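Side-chain contacts in AlkD2 (Streptococcus mutans, PDB 6M9M), which is of unknown function but belongs to the HEAT-like repeat family of DNA glycosylases and binds the nucleotide inosine-5'-monophosphate: residues A[4-9]-A[44-49]; A[141-146]-A[177-182]; A[171-176]-A[202-207]. All blocks are in the same frame, centred on the assembly; numbering follows the deposited sequence.

Contact 1 of 3, residues A[4-9]-A[44-49]; sequences QYVARL and FLAYQS
No flat group enters the meeting of Val6 with Leu45 and Ala46; the rings stand beside it. Tyr5 carries Leu9 on one face, with CG of Leu9 4.0 Å above the ring plane and displaced toward the rim, while the Tyr5 hydroxyl is hydrogen-bonded to Asp30. On the other helix, Phe44 meets Phe74 edge-to-face and also packs on Phe62, with the two planes at about 50°.

The touch itself is aliphatic and small, burying 154 Å² in all, and one methyl group carries it. Val6 CG2 reaches Leu45 CD2 at 3.9 Å and lies 4.1 Å from Leu45 CG, so it rests against the branch point as well as the methyl. Val6 CG1 takes the place anti to the backbone N (chi1 172°), which puts CG2 beside that N and against the neighbouring helix. Leu45 has CG anti to its own backbone N (chi1 -171°), which sets CG and CD2 against that methyl, and the two side chains lie at an angle to each other. Next to Leu45, the same valine methyl also meets Ala46, 4.2 Å from its CA and 4.4 Å from its CB. The close approach, 6.0 Å between the CA atoms of Val6 and Ala46, is consistent with the small size of Ala46.

Past the end of this face Ser49 OG is hydrogen-bonded to Glu10 OE2 and to Val51 N, a polar tie beside the apolar seam. Packing of helix 2-13 on helix 36-47, with helix 52-65 against both through Tyr57 and Ala58, is consistent with the all-helical HEAT-like repeat fold.

Contact 2 of 3, residues A[141-146]-A[177-182]; sequences ENPNEA and PDLVKI
This is a slender surface contact between two helix starts, in which Pro143 and Asn144 of helix 143-151 meet Leu179 of helix 177-185. It buries 129 Å² and lies away from the nucleotide site.

Leu179 does the touching with CB and both methyls, and the methyls go to different neighbours. CD1 presses on the proline ring, 3.4 Å from Pro143 CG and 3.8 Å from Pro143 CB; the shorter of these is tighter than ordinary van der Waals contact. CD2 lies alongside the amide of Asn144, 4.0 Å from ND2, and Leu179 CB is 4.0 Å from Asn144 OD1. With CG of Leu179 anti to its carbonyl carbon (chi1 -62°), the branch is carried across to the other helix, where it meets both side chains at a slant.

No direct hydrogen bond joins the segments. One water closes the polar side instead: it donates to Asn144 OD1 and to Leu179 O, both at 2.8 Å. The amide oxygen is thereby linked to the backbone of the very residue whose side chain the amide packs against, so apolar and polar contacts converge on Leu179.

Around this pair, the same helices meet again where Leu179 and Val180 touch Ile147. Phe176, just ahead of helix 177-185, packs on Pro143, while Val180 also touches Ile172 and Ser173 of helix 159-175, the helix that comes between these two in the chain.

Contact 3 of 3, residues A[171-176]-A[202-207]; sequences DISKKF and SKFIDA
Ser173 and Lys174 make the touch with Phe204 and Ile205, near the end of helix 159-175. Ahead of them, Asp171 faces the other way and forms a salt bridge with Arg131, and Ile172 packs on Ile150.

Ser173 comes next and works through both side chain and backbone. Its CB rests 3.8 Å from Ile205 CD1. Its OG, held between backbone N and carbonyl carbon (chi1 76°), is hydrogen-bonded to Arg170 O and lies near the plane of the Phe204 ring, at its edge. The same oxygen accepts from a water at 2.7 Å, and that water accepts in turn from Phe204 N. A second water donates to Ser173 O at 2.9 Å and to Phe204 O at 2.7 Å.

Lys174 follows, its chain extended beyond CG. Its CE approaches the phenylalanine ring obliquely, 3.5 Å from Phe204 CE2. Lys203 CG, from the tail itself, stands 3.7 Å above the centre of one ring face. Farther on, the CB of Phe176 points away from the tail.

Ser202 to Ile205 form a type I beta turn, which places Phe204 and Ile205 beside the end of the helix; Asp206 is the centre of an inverse gamma turn, and its carbonyl takes a direct hydrogen bond from Lys181. Two backbone carbonyls cannot bond each other, and a water with two protons to give resolves the pairing of Ser173 O with Phe204 O. Between these segments the link is thus two bridging waters and side-chain packing, with no direct hydrogen bond.

Contact 1 stands alone near the N-terminal end, joining helices 2-13 and 36-47; its centre lies 43 Å from that of contact 2 and 44 Å from that of contact 3, on the opposite side of the chain's centre. Contacts 2 and 3 adjoin, with centres 10 Å apart, and their segments alternate along the chain: 141-146, 171-176, 177-182, 202-207. Lys181 CB packs on Ile205 CG2 at 3.7 Å, so helices 143-151, 159-175 and 177-185 and the C-terminal tail form one cluster. The two ends of this helical array are thus packed separately, each away from the nucleotide pocket of His18, Gly19, Trp85 and Arg86.

Contact 1 of 3, residues A[4-9]-A[44-49]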
loop_
_atom_site.group_PDB
_atom_site.type_symbol
_atom_site.label_atom_id
_atom_site.label_comp_id
_atom_site.label_asym_id
_atom_site.label_seq_id
_atom_site.Cartn_x
_atom_site.Cartn_y
_atom_site.Cartn_z
ATOM N N GLN A 4 -26.795 9.690 -7.953
ATOM C CA GLN A 4 -27.282 8.658 -8.859
ATOM C C GLN A 4 -26.132 7.799 -9.365
ATOM O O GLN A 4 -26.265 6.576 -9.494
ATOM C CB GLN A 4 -28.021 9.303 -10.033
ATOM C CG GLN A 4 -29.349 9.929 -9.653
ATOM C CD GLN A 4 -29.920 10.801 -10.757
ATOM O OE1 GLN A 4 -29.331 10.933 -11.832
ATOM N NE2 GLN A 4 -31.074 11.402 -10.496
ATOM N N TYR A 5 -24.986 8.421 -9.648
ATOM C CA TYR A 5 -23.872 7.644 -10.167
ATOM C C TYR A 5 -23.342 6.686 -9.109
ATOM O O TYR A 5 -23.051 5.525 -9.415
ATOM C CB TYR A 5 -22.775 8.560 -10.693
ATOM C CG TYR A 5 -21.708 7.795 -11.417
ATOM C CD1 TYR A 5 -22.001 7.098 -12.583
ATOM C CD2 TYR A 5 -20.410 7.747 -10.934
ATOM C CE1 TYR A 5 -21.033 6.387 -13.248
ATOM C CE2 TYR A 5 -19.433 7.040 -11.592
ATOM C CZ TYR A 5 -19.750 6.360 -12.749
ATOM O OH TYR A 5 -18.776 5.651 -13.402
ATOM N N VAL A 6 -23.225 7.142 -7.854
ATOM C CA VAL A 6 -22.819 6.240 -6.777
ATOM C C VAL A 6 -23.801 5.085 -6.657
ATOM O O VAL A 6 -23.397 3.939 -6.433
ATOM C CB VAL A 6 -22.640 7.005 -5.454
ATOM C CG1 VAL A 6 -22.411 6.045 -4.291
ATOM C CG2 VAL A 6 -21.457 7.954 -5.552
ATOM N N ALA A 7 -25.101 5.356 -6.820
ATOM C CA ALA A 7 -26.093 4.285 -6.770
ATOM C C ALA A 7 -25.883 3.280 -7.903
ATOM O O ALA A 7 -26.031 2.068 -7.699
ATOM C CB ALA A 7 -27.511 4.862 -6.786
ATOM N N ARG A 8 -25.506 3.752 -9.093
ATOM C CA ARG A 8 -25.215 2.826 -10.182
ATOM C C ARG A 8 -23.982 1.979 -9.884
ATOM O O ARG A 8 -23.970 0.776 -10.164
ATOM C CB ARG A 8 -25.044 3.578 -11.504
ATOM C CG ARG A 8 -26.340 4.112 -12.093
ATOM C CD ARG A 8 -26.219 4.325 -13.597
ATOM N NE ARG A 8 -27.493 4.717 -14.194
ATOM C CZ ARG A 8 -27.702 4.848 -15.501
ATOM N NH1 ARG A 8 -26.720 4.614 -16.362
ATOM N NH2 ARG A 8 -28.897 5.212 -15.947
ATOM N N LEU A 9 -22.925 2.589 -9.328
ATOM C CA LEU A 9 -21.743 1.824 -8.941
ATOM C C LEU A 9 -22.098 0.743 -7.928
ATOM O O LEU A 9 -21.571 -0.371 -7.984
ATOM C CB LEU A 9 -20.686 2.770 -8.372
ATOM C CG LEU A 9 -20.153 3.831 -9.338
ATOM C CD1 LEU A 9 -19.232 4.788 -8.565
ATOM C CD2 LEU A 9 -19.405 3.205 -10.479
ATOM N N PHE A 44 -14.910 11.225 -2.489
ATOM C CA PHE A 44 -15.346 11.294 -1.098
ATOM C C PHE A 44 -16.758 10.750 -0.931
ATOM O O PHE A 44 -17.053 10.067 0.057
ATOM C CB PHE A 44 -15.241 12.716 -0.556
ATOM C CG PHE A 44 -13.828 13.164 -0.291
ATOM C CD1 PHE A 44 -13.023 12.483 0.591
ATOM C CD2 PHE A 44 -13.312 14.283 -0.916
ATOM C CE1 PHE A 44 -11.734 12.893 0.840
ATOM C CE2 PHE A 44 -12.021 14.706 -0.660
ATOM C CZ PHE A 44 -11.239 14.007 0.233
ATOM N N LEU A 45 -17.649 11.042 -1.881
ATOM C CA LEU A 45 -19.008 10.526 -1.767
ATOM C C LEU A 45 -19.026 9.010 -1.907
ATOM O O LEU A 45 -19.700 8.315 -1.137
ATOM C CB LEU A 45 -19.926 11.177 -2.799
ATOM C CG LEU A 45 -21.411 10.857 -2.609
ATOM C CD1 LEU A 45 -21.954 11.389 -1.287
ATOM C CD2 LEU A 45 -22.194 11.415 -3.801
ATOM N N ALA A 46 -18.271 8.475 -2.863
ATOM C CA ALA A 46 -18.232 7.030 -3.043
ATOM C C ALA A 46 -17.623 6.331 -1.828
ATOM O O ALA A 46 -18.039 5.223 -1.474
ATOM C CB ALA A 46 -17.465 6.680 -4.315
ATOM N N TYR A 47 -16.630 6.953 -1.184
ATOM C CA TYR A 47 -15.979 6.329 -0.037
ATOM C C TYR A 47 -16.930 6.201 1.150
ATOM O O TYR A 47 -16.701 5.360 2.024
ATOM C CB TYR A 47 -14.655 7.048 0.329
ATOM C CG TYR A 47 -13.924 6.246 1.392
ATOM C CD1 TYR A 47 -13.356 5.016 1.074
ATOM C CD2 TYR A 47 -13.887 6.660 2.714
ATOM C CE1 TYR A 47 -12.774 4.227 2.039
ATOM C CE2 TYR A 47 -13.279 5.876 3.682
ATOM C CZ TYR A 47 -12.752 4.651 3.344
ATOM O OH TYR A 47 -12.176 3.866 4.316
ATOM N N GLN A 48 -18.014 6.968 1.180
ATOM C CA GLN A 48 -18.998 6.797 2.234
ATOM C C GLN A 48 -19.962 5.645 1.996
ATOM O O GLN A 48 -20.759 5.334 2.887
ATOM C CB GLN A 48 -19.784 8.076 2.425
ATOM C CG GLN A 48 -18.973 9.128 3.144
ATOM C CD GLN A 48 -18.293 8.571 4.395
ATOM O OE1 GLN A 48 -18.967 8.063 5.299
ATOM N NE2 GLN A 48 -16.950 8.630 4.428
ATOM N N SER A 49 -19.898 4.991 0.849
ATOM C CA SER A 49 -20.815 3.900 0.565
ATOM C C SER A 49 -20.662 2.773 1.577
ATOM O O SER A 49 -19.556 2.448 2.015
ATOM C CB SER A 49 -20.517 3.364 -0.830
ATOM O OG SER A 49 -21.341 2.258 -1.142
#

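Contact 2 of 3, residues A[141-146]-A[177-182]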
loop_
_atom_site.group_PDB
_atom_site.type_symbol
_atom_site.label_atom_id
_atom_site.label_comp_id
_atom_site.label_asym_id
_atom_site.label_seq_id
_atom_site.Cartn_x
_atom_site.Cartn_y
_atom_site.Cartn_z
ATOM N N GLU A 141 17.941 0.446 -8.185
ATOM C CA GLU A 141 19.335 0.850 -8.259
ATOM C C GLU A 141 19.980 1.004 -6.896
ATOM O O GLU A 141 21.215 1.037 -6.807
ATOM C CB GLU A 141 19.464 2.173 -9.028
ATOM C CG GLU A 141 19.015 2.102 -10.476
ATOM C CD GLU A 141 17.511 2.153 -10.639
ATOM O OE1 GLU A 141 16.816 2.795 -9.820
ATOM O OE2 GLU A 141 17.018 1.529 -11.602
ATOM N N ASN A 142 19.170 1.084 -5.838
ATOM C CA ASN A 142 19.649 1.318 -4.478
ATOM C C ASN A 142 18.942 0.350 -3.540
ATOM O O ASN A 142 18.177 0.755 -2.664
ATOM C CB ASN A 142 19.381 2.758 -4.059
ATOM C CG ASN A 142 20.039 3.749 -4.963
ATOM O OD1 ASN A 142 21.216 4.063 -4.801
ATOM N ND2 ASN A 142 19.298 4.234 -5.932
ATOM N N PRO A 143 19.174 -0.949 -3.707
ATOM C CA PRO A 143 18.407 -1.934 -2.927
ATOM C C PRO A 143 18.516 -1.788 -1.421
ATOM O O PRO A 143 17.557 -2.114 -0.715
ATOM C CB PRO A 143 18.959 -3.282 -3.410
ATOM C CG PRO A 143 20.273 -2.962 -4.105
ATOM C CD PRO A 143 20.101 -1.581 -4.666
ATOM N N ASN A 144 19.662 -1.347 -0.893
ATOM C CA ASN A 144 19.763 -1.168 0.549
ATOM C C ASN A 144 18.817 -0.084 1.060
ATOM O O ASN A 144 18.460 -0.096 2.238
ATOM C CB ASN A 144 21.203 -0.875 0.971
ATOM C CG ASN A 144 22.015 -2.147 1.200
ATOM O OD1 ASN A 144 21.479 -3.204 1.538
ATOM N ND2 ASN A 144 23.322 -2.040 1.034
ATOM N N GLU A 145 18.411 0.866 0.208
ATOM C CA GLU A 145 17.445 1.866 0.660
ATOM C C GLU A 145 16.064 1.266 0.882
ATOM O O GLU A 145 15.277 1.822 1.660
ATOM C CB GLU A 145 17.356 3.025 -0.328
ATOM C CG GLU A 145 18.616 3.862 -0.447
ATOM C CD GLU A 145 18.943 4.659 0.803
ATOM O OE1 GLU A 145 18.021 5.077 1.530
ATOM O OE2 GLU A 145 20.146 4.879 1.056
ATOM N N ALA A 146 15.768 0.144 0.227
ATOM C CA ALA A 146 14.562 -0.616 0.520
ATOM C C ALA A 146 14.781 -1.517 1.724
ATOM O O ALA A 146 13.967 -1.533 2.647
ATOM C CB ALA A 146 14.163 -1.440 -0.702
ATOM N N PRO A 177 20.372 -11.715 -2.866
ATOM C CA PRO A 177 20.634 -12.569 -1.700
ATOM C C PRO A 177 21.802 -12.076 -0.873
ATOM O O PRO A 177 21.762 -12.159 0.359
ATOM C CB PRO A 177 20.876 -13.958 -2.314
ATOM C CG PRO A 177 21.209 -13.691 -3.755
ATOM C CD PRO A 177 20.439 -12.460 -4.133
ATOM N N ASP A 178 22.851 -11.556 -1.517
ATOM C CA ASP A 178 24.004 -11.078 -0.765
ATOM C C ASP A 178 23.606 -9.963 0.199
ATOM O O ASP A 178 23.986 -9.971 1.373
ATOM C CB ASP A 178 25.108 -10.607 -1.728
ATOM C CG ASP A 178 25.626 -11.722 -2.644
ATOM O OD1 ASP A 178 25.599 -12.900 -2.248
ATOM O OD2 ASP A 178 26.080 -11.412 -3.766
ATOM N N LEU A 179 22.804 -9.007 -0.268
ATOM C CA LEU A 179 22.476 -7.869 0.583
ATOM C C LEU A 179 21.522 -8.259 1.707
ATOM O O LEU A 179 21.624 -7.733 2.820
ATOM C CB LEU A 179 21.865 -6.753 -0.254
ATOM C CG LEU A 179 22.764 -6.173 -1.341
ATOM C CD1 LEU A 179 21.993 -5.127 -2.125
ATOM C CD2 LEU A 179 24.003 -5.588 -0.702
ATOM N N VAL A 180 20.563 -9.143 1.436
ATOM C CA VAL A 180 19.648 -9.546 2.503
ATOM C C VAL A 180 20.398 -10.357 3.555
ATOM O O VAL A 180 20.179 -10.183 4.760
ATOM C CB VAL A 180 18.411 -10.267 1.934
ATOM C CG1 VAL A 180 17.519 -10.792 3.050
ATOM C CG2 VAL A 180 17.619 -9.304 1.052
ATOM N N LYS A 181 21.325 -11.223 3.128
ATOM C CA LYS A 181 22.129 -11.986 4.080
ATOM C C LYS A 181 22.887 -11.055 5.021
ATOM O O LYS A 181 22.896 -11.255 6.239
ATOM C CB LYS A 181 23.078 -12.906 3.311
ATOM C CG LYS A 181 24.018 -13.757 4.157
ATOM C CD LYS A 181 24.810 -14.738 3.278
ATOM C CE LYS A 181 25.804 -15.571 4.081
ATOM N NZ LYS A 181 26.501 -16.556 3.209
ATOM N N ILE A 182 23.518 -10.018 4.473
ATOM C CA ILE A 182 24.245 -9.066 5.307
ATOM C C ILE A 182 23.318 -8.400 6.315
ATOM O O ILE A 182 23.669 -8.238 7.489
ATOM C CB ILE A 182 24.967 -8.034 4.421
ATOM C CG1 ILE A 182 26.145 -8.691 3.704
ATOM C CG2 ILE A 182 25.431 -6.841 5.253
ATOM C CD1 ILE A 182 26.707 -7.857 2.587
HETATM O O HOH W 1 22.474 -5.071 3.320
#

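Contact 3 of 3, residues A[171-176]-A[202-207]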
loop_
_atom_site.group_PDB
_atom_site.type_symbol
_atom_site.label_atom_id
_atom_site.label_comp_id
_atom_site.label_asym_id
_atom_site.label_seq_id
_atom_site.Cartn_x
_atom_site.Cartn_y
_atom_site.Cartn_z
ATOM N N ASP A 171 10.964 -11.234 -0.810
ATOM C CA ASP A 171 10.976 -10.870 -2.223
ATOM C C ASP A 171 12.385 -10.444 -2.650
ATOM O O ASP A 171 12.919 -10.882 -3.682
ATOM C CB ASP A 171 10.111 -9.628 -2.498
ATOM C CG ASP A 171 8.621 -9.781 -2.221
ATOM O OD1 ASP A 171 8.028 -10.869 -2.331
ATOM O OD2 ASP A 171 8.010 -8.698 -1.983
ATOM N N ILE A 172 12.971 -9.519 -1.882
ATOM C CA ILE A 172 14.250 -8.913 -2.242
ATOM C C ILE A 172 15.354 -9.951 -2.223
ATOM O O ILE A 172 16.279 -9.892 -3.042
ATOM C CB ILE A 172 14.529 -7.713 -1.311
ATOM C CG1 ILE A 172 13.474 -6.628 -1.515
ATOM C CG2 ILE A 172 15.918 -7.140 -1.553
ATOM C CD1 ILE A 172 13.511 -5.545 -0.452
ATOM N N SER A 173 15.277 -10.913 -1.304
ATOM C CA SER A 173 16.327 -11.907 -1.160
ATOM C C SER A 173 16.513 -12.754 -2.406
ATOM O O SER A 173 17.602 -13.311 -2.600
ATOM C CB SER A 173 16.014 -12.841 0.009
ATOM O OG SER A 173 15.004 -13.779 -0.337
ATOM N N LYS A 174 15.490 -12.857 -3.262
ATOM C CA LYS A 174 15.579 -13.714 -4.437
ATOM C C LYS A 174 16.443 -13.088 -5.512
ATOM O O LYS A 174 17.050 -13.803 -6.307
ATOM C CB LYS A 174 14.180 -14.010 -4.974
ATOM C CG LYS A 174 13.374 -14.842 -3.990
ATOM C CD LYS A 174 11.891 -14.743 -4.269
ATOM C CE LYS A 174 11.091 -15.461 -3.228
ATOM N NZ LYS A 174 9.629 -15.356 -3.407
ATOM N N LYS A 175 16.521 -11.760 -5.545
ATOM C CA LYS A 175 17.355 -11.071 -6.517
ATOM C C LYS A 175 18.596 -10.449 -5.901
ATOM O O LYS A 175 19.587 -10.249 -6.617
ATOM C CB LYS A 175 16.510 -10.007 -7.227
ATOM C CG LYS A 175 16.927 -9.644 -8.617
ATOM C CD LYS A 175 15.962 -8.684 -9.233
ATOM C CE LYS A 175 14.742 -9.355 -9.812
ATOM N NZ LYS A 175 14.133 -8.362 -10.744
ATOM N N PHE A 176 18.594 -10.195 -4.593
ATOM C CA PHE A 176 19.733 -9.596 -3.897
ATOM C C PHE A 176 20.060 -10.432 -2.666
ATOM O O PHE A 176 20.015 -9.951 -1.523
ATOM C CB PHE A 176 19.428 -8.150 -3.515
ATOM C CG PHE A 176 19.118 -7.272 -4.689
ATOM C CD1 PHE A 176 20.138 -6.635 -5.385
ATOM C CD2 PHE A 176 17.815 -7.096 -5.117
ATOM C CE1 PHE A 176 19.847 -5.819 -6.462
ATOM C CE2 PHE A 176 17.532 -6.307 -6.207
ATOM C CZ PHE A 176 18.545 -5.661 -6.876
ATOM N N SER A 202 14.238 -15.334 5.495
ATOM C CA SER A 202 15.500 -16.057 5.388
ATOM C C SER A 202 15.422 -17.367 4.609
ATOM O O SER A 202 16.445 -18.054 4.483
ATOM C CB SER A 202 16.057 -16.344 6.792
ATOM O OG SER A 202 15.180 -17.199 7.511
ATOM N N LYS A 203 14.265 -17.719 4.050
ATOM C CA LYS A 203 14.111 -19.022 3.405
ATOM C C LYS A 203 15.139 -19.262 2.302
ATOM O O LYS A 203 15.606 -20.394 2.117
ATOM C CB LYS A 203 12.691 -19.138 2.844
ATOM C CG LYS A 203 12.432 -20.395 2.005
ATOM C CD LYS A 203 12.626 -21.653 2.794
ATOM C CE LYS A 203 12.009 -22.863 2.094
ATOM N NZ LYS A 203 12.496 -23.092 0.706
ATOM N N PHE A 204 15.476 -18.232 1.533
ATOM C CA PHE A 204 16.338 -18.383 0.369
ATOM C C PHE A 204 17.746 -17.850 0.599
ATOM O O PHE A 204 18.471 -17.580 -0.362
ATOM C CB PHE A 204 15.678 -17.763 -0.860
ATOM C CG PHE A 204 14.331 -18.345 -1.151
ATOM C CD1 PHE A 204 14.218 -19.646 -1.635
ATOM C CD2 PHE A 204 13.177 -17.626 -0.903
ATOM C CE1 PHE A 204 12.974 -20.210 -1.873
ATOM C CE2 PHE A 204 11.944 -18.180 -1.153
ATOM C CZ PHE A 204 11.843 -19.468 -1.638
ATOM N N ILE A 205 18.160 -17.748 1.855
ATOM C CA ILE A 205 19.471 -17.235 2.232
ATOM C C ILE A 205 20.285 -18.380 2.810
ATOM O O ILE A 205 19.803 -19.122 3.674
ATOM C CB ILE A 205 19.347 -16.082 3.245
ATOM C CG1 ILE A 205 18.611 -14.889 2.633
ATOM C CG2 ILE A 205 20.717 -15.671 3.743
ATOM C CD1 ILE A 205 19.249 -14.354 1.372
ATOM N N ASP A 206 21.518 -18.521 2.328
ATOM C CA ASP A 206 22.494 -19.454 2.888
ATOM C C ASP A 206 23.213 -18.710 4.008
ATOM O O ASP A 206 24.288 -18.140 3.832
ATOM C CB ASP A 206 23.449 -19.906 1.791
ATOM C CG ASP A 206 24.421 -20.963 2.256
ATOM O OD1 ASP A 206 23.995 -21.913 2.947
ATOM O OD2 ASP A 206 25.610 -20.854 1.896
ATOM N N ALA A 207 22.576 -18.689 5.177
ATOM C CA ALA A 207 23.053 -17.877 6.295
ATOM C C ALA A 207 24.450 -18.286 6.748
ATOM O O ALA A 207 25.136 -17.530 7.438
ATOM C CB ALA A 207 22.077 -17.966 7.463
ATOM O OXT ALA A 207 24.927 -19.378 6.442
HETATM O O HOH W 2 14.760 -15.518 1.736
HETATM O O HOH W 3 18.518 -16.061 -2.632
#